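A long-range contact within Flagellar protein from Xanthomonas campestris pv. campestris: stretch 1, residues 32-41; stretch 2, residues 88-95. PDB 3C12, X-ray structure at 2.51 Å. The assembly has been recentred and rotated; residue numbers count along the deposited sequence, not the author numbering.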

# COMPACT_ATOMS: atom_id res chain seq x y z
N VAL A 32 -0.37 7.05 8.07
CA VAL A 32 -0.99 6.12 9.00
C VAL A 32 -1.05 4.71 8.47
O VAL A 32 -0.91 4.47 7.27
N VAL A 33 -1.28 3.78 9.38
CA VAL A 33 -1.38 2.37 9.05
C VAL A 33 -2.45 1.76 9.95
O VAL A 33 -2.67 2.22 11.07
N ALA A 34 -3.12 0.72 9.46
CA ALA A 34 -4.16 0.09 10.25
C ALA A 34 -3.66 -1.17 10.96
O ALA A 34 -3.52 -2.22 10.34
N ALA A 35 -3.40 -1.03 12.26
CA ALA A 35 -2.93 -2.13 13.10
C ALA A 35 -4.08 -3.10 13.35
O ALA A 35 -5.19 -2.69 13.68
N THR A 36 -3.79 -4.39 13.21
CA THR A 36 -4.80 -5.41 13.39
C THR A 36 -4.79 -6.04 14.78
O THR A 36 -5.59 -6.92 15.09
N SER A 37 -3.87 -5.57 15.62
CA SER A 37 -3.76 -6.10 16.97
C SER A 37 -3.04 -5.10 17.85
O SER A 37 -2.53 -4.10 17.36
N ALA A 38 -3.03 -5.35 19.15
CA ALA A 38 -2.34 -4.47 20.07
C ALA A 38 -0.86 -4.87 19.99
O ALA A 38 -0.54 -6.02 19.69
N GLY A 39 0.03 -3.92 20.24
CA GLY A 39 1.45 -4.20 20.18
C GLY A 39 2.19 -2.98 19.68
O GLY A 39 1.95 -1.88 20.16
N PHE A 40 3.11 -3.17 18.74
CA PHE A 40 3.84 -2.04 18.19
C PHE A 40 4.07 -2.22 16.69
O PHE A 40 4.04 -3.34 16.17
N VAL A 41 4.28 -1.12 16.00
CA VAL A 41 4.54 -1.19 14.58
C VAL A 41 5.84 -0.46 14.29
O VAL A 41 6.07 0.63 14.80
N THR A 88 8.32 0.97 4.79
CA THR A 88 7.74 -0.34 5.07
C THR A 88 7.29 -0.39 6.52
O THR A 88 7.97 0.09 7.42
N ALA A 89 6.11 -0.96 6.74
CA ALA A 89 5.58 -1.05 8.09
C ALA A 89 5.36 -2.48 8.50
O ALA A 89 4.73 -3.25 7.78
N THR A 90 5.90 -2.82 9.65
CA THR A 90 5.76 -4.17 10.17
C THR A 90 5.19 -4.14 11.57
O THR A 90 5.70 -3.45 12.46
N GLN A 91 4.13 -4.90 11.74
CA GLN A 91 3.45 -4.99 13.02
C GLN A 91 3.96 -6.19 13.78
O GLN A 91 4.34 -7.21 13.19
N THR A 92 3.99 -6.05 15.09
CA THR A 92 4.41 -7.09 16.01
C THR A 92 3.38 -7.02 17.12
O THR A 92 3.28 -6.00 17.80
N ASP A 93 2.59 -8.07 17.30
CA ASP A 93 1.58 -8.05 18.35
C ASP A 93 2.15 -8.53 19.68
O ASP A 93 3.32 -8.93 19.76
N THR A 94 1.33 -8.47 20.72
CA THR A 94 1.74 -8.95 22.04
C THR A 94 1.68 -10.48 21.85
O THR A 94 0.59 -11.08 21.82
N ALA A 95 2.86 -11.08 21.68
CA ALA A 95 2.99 -12.51 21.42
C ALA A 95 4.23 -12.65 20.54
O ALA A 95 4.92 -13.68 20.56

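Two antiparallel neighbouring strands, 39-41 and 88-93, are joined by main-chain hydrogen bonds, with a small apolar cluster and a long glutamine side chain on one face and a phenylalanine-threonine contact on the other. The strand axes lie at 169° and come within 4.8 Å of each other, and the two stretches together bury 563 Å². Phe-40 and Thr-92 form the hydrogen-bonded pair: Phe-40 N donates to Thr-92 O at 3.0 Å, and Thr-92 N donates to Phe-40 O at 2.9 Å. The ladder extends past the strand end, where Thr-94 N donates to Ala-38 O at 3.2 Å with a more bent geometry.

Because Phe-40 and Thr-92 are directly paired, their side chains leave the same face of the sheet. Phe-40 takes chi1 p (66°) with chi2 at -79°, which carries the end of its ring nearer the neighbouring strand. There the ring lies against Thr-92 (chi1 m): Thr-92 CB sits 3.7 Å from the centroid of the Phe-40 ring, 27° off the ring normal, a CH-pi contact over one face. The methyl joins in, with Phe-40 CE1 3.3 Å from Thr-92 CG2. Phe-40 remains partly exposed and also touches a crystal neighbour.

Val-41 and Gln-91 share the other face. Val-41, chi1 p (47°), is buried, and its CG2 lies 4.2 Å from the CB of Ala-89. Ala-89 CB, which points toward stretch 1, also lies 4.1 Å from Val-33 CG2; Val-33 has chi1 t and its CB likewise points toward the partner stretch. Ala-89 thus bridges two valines from separate strands of stretch 1, and the distances are those of ordinary van der Waals packing.

Gln-91 gives up the most surface of any residue here, 95 Å². With chi1 and chi2 both t and chi3 at 75°, the chain is extended and its amide end reaches the end of strand 32-35 at Ala-35 and the following Thr-36 and Ser-37. The amide is probably turned over in the model, so its polar partners there remain open.

The CA-to-CB bond of Ser-37, chi1 t, points toward stretch 2. Ser-37 OG makes a weak hydrogen bond to Ala-38 O within its own stretch, at 3.3 Å, and lies 3.3 Å from Asp-93 CB. The CA-to-CB bond of Asp-93, chi1 p, points sideways, and Asp-93 OD2 is hydrogen-bonded to a residue just beyond the stretches.

Gly-39 faces Asp-93 across a non-hydrogen-bonded pair with the CA atoms 4.3 Å apart. A CB modelled on Gly-39 would point toward stretch 2 and fall 2.2 Å from Thr-92 O and 2.8 Å from Asp-93 CA; its phi/psi of 146/-134 would also jam such an atom against the preceding carbonyl oxygen. Without one, Gly-39 CA can approach Thr-92 O at 3.5 Å in a CA-H...O contact. Beside it, Thr-94, chi1 p, places CG2 4.3 Å from Gly-39 CA.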

# COMPACT_ATOMS: atom_id res chain seq x y z
CB VAL A 32 -2.43 6.54 9.34
CG1 VAL A 32 -2.42 7.88 10.05
CG2 VAL A 32 -3.24 6.62 8.07
CB VAL A 33 -0.05 1.65 9.30
CG1 VAL A 33 -0.25 0.16 9.22
CG2 VAL A 33 0.97 2.09 8.28
CB ALA A 34 -5.34 -0.24 9.36
CB ALA A 35 -2.41 -1.60 14.42
CB THR A 36 -4.62 -6.53 12.36
OG1 THR A 36 -3.28 -7.04 12.45
CG2 THR A 36 -4.84 -5.99 10.96
CB SER A 37 -2.96 -7.42 16.93
OG SER A 37 -2.78 -7.95 18.23
CB ALA A 38 -2.87 -4.65 21.48
CB PHE A 40 5.18 -1.82 18.91
CG PHE A 40 6.19 -2.93 18.72
CD1 PHE A 40 6.09 -4.11 19.44
CD2 PHE A 40 7.24 -2.79 17.82
CE1 PHE A 40 7.02 -5.12 19.28
CE2 PHE A 40 8.18 -3.80 17.65
CZ PHE A 40 8.07 -4.96 18.38
CB VAL A 41 3.38 -0.56 13.78
CG1 VAL A 41 3.01 0.76 14.38
CG2 VAL A 41 3.78 -0.39 12.33
CB THR A 88 8.77 -1.45 4.80
OG1 THR A 88 9.09 -1.45 3.41
CG2 THR A 88 8.21 -2.80 5.20
CB ALA A 89 4.28 -0.28 8.19
CB THR A 90 7.08 -4.90 10.23
OG1 THR A 90 7.74 -4.77 8.96
CG2 THR A 90 6.84 -6.38 10.54
CB GLN A 91 1.94 -5.14 12.79
CG GLN A 91 1.10 -5.04 14.04
CD GLN A 91 -0.25 -5.71 13.87
OE1 GLN A 91 -0.34 -6.94 13.89
NE2 GLN A 91 -1.30 -4.91 13.71
CB THR A 92 5.80 -6.81 16.60
OG1 THR A 92 6.78 -6.78 15.55
CG2 THR A 92 6.16 -7.88 17.60
CB ASP A 93 0.39 -8.93 17.95
CG ASP A 93 0.77 -10.40 17.75
OD1 ASP A 93 -0.03 -11.13 17.14
OD2 ASP A 93 1.87 -10.82 18.19
CB THR A 94 0.76 -8.48 23.16
OG1 THR A 94 -0.59 -8.82 22.80
CG2 THR A 94 0.87 -6.96 23.37
CB ALA A 95 1.77 -13.06 20.68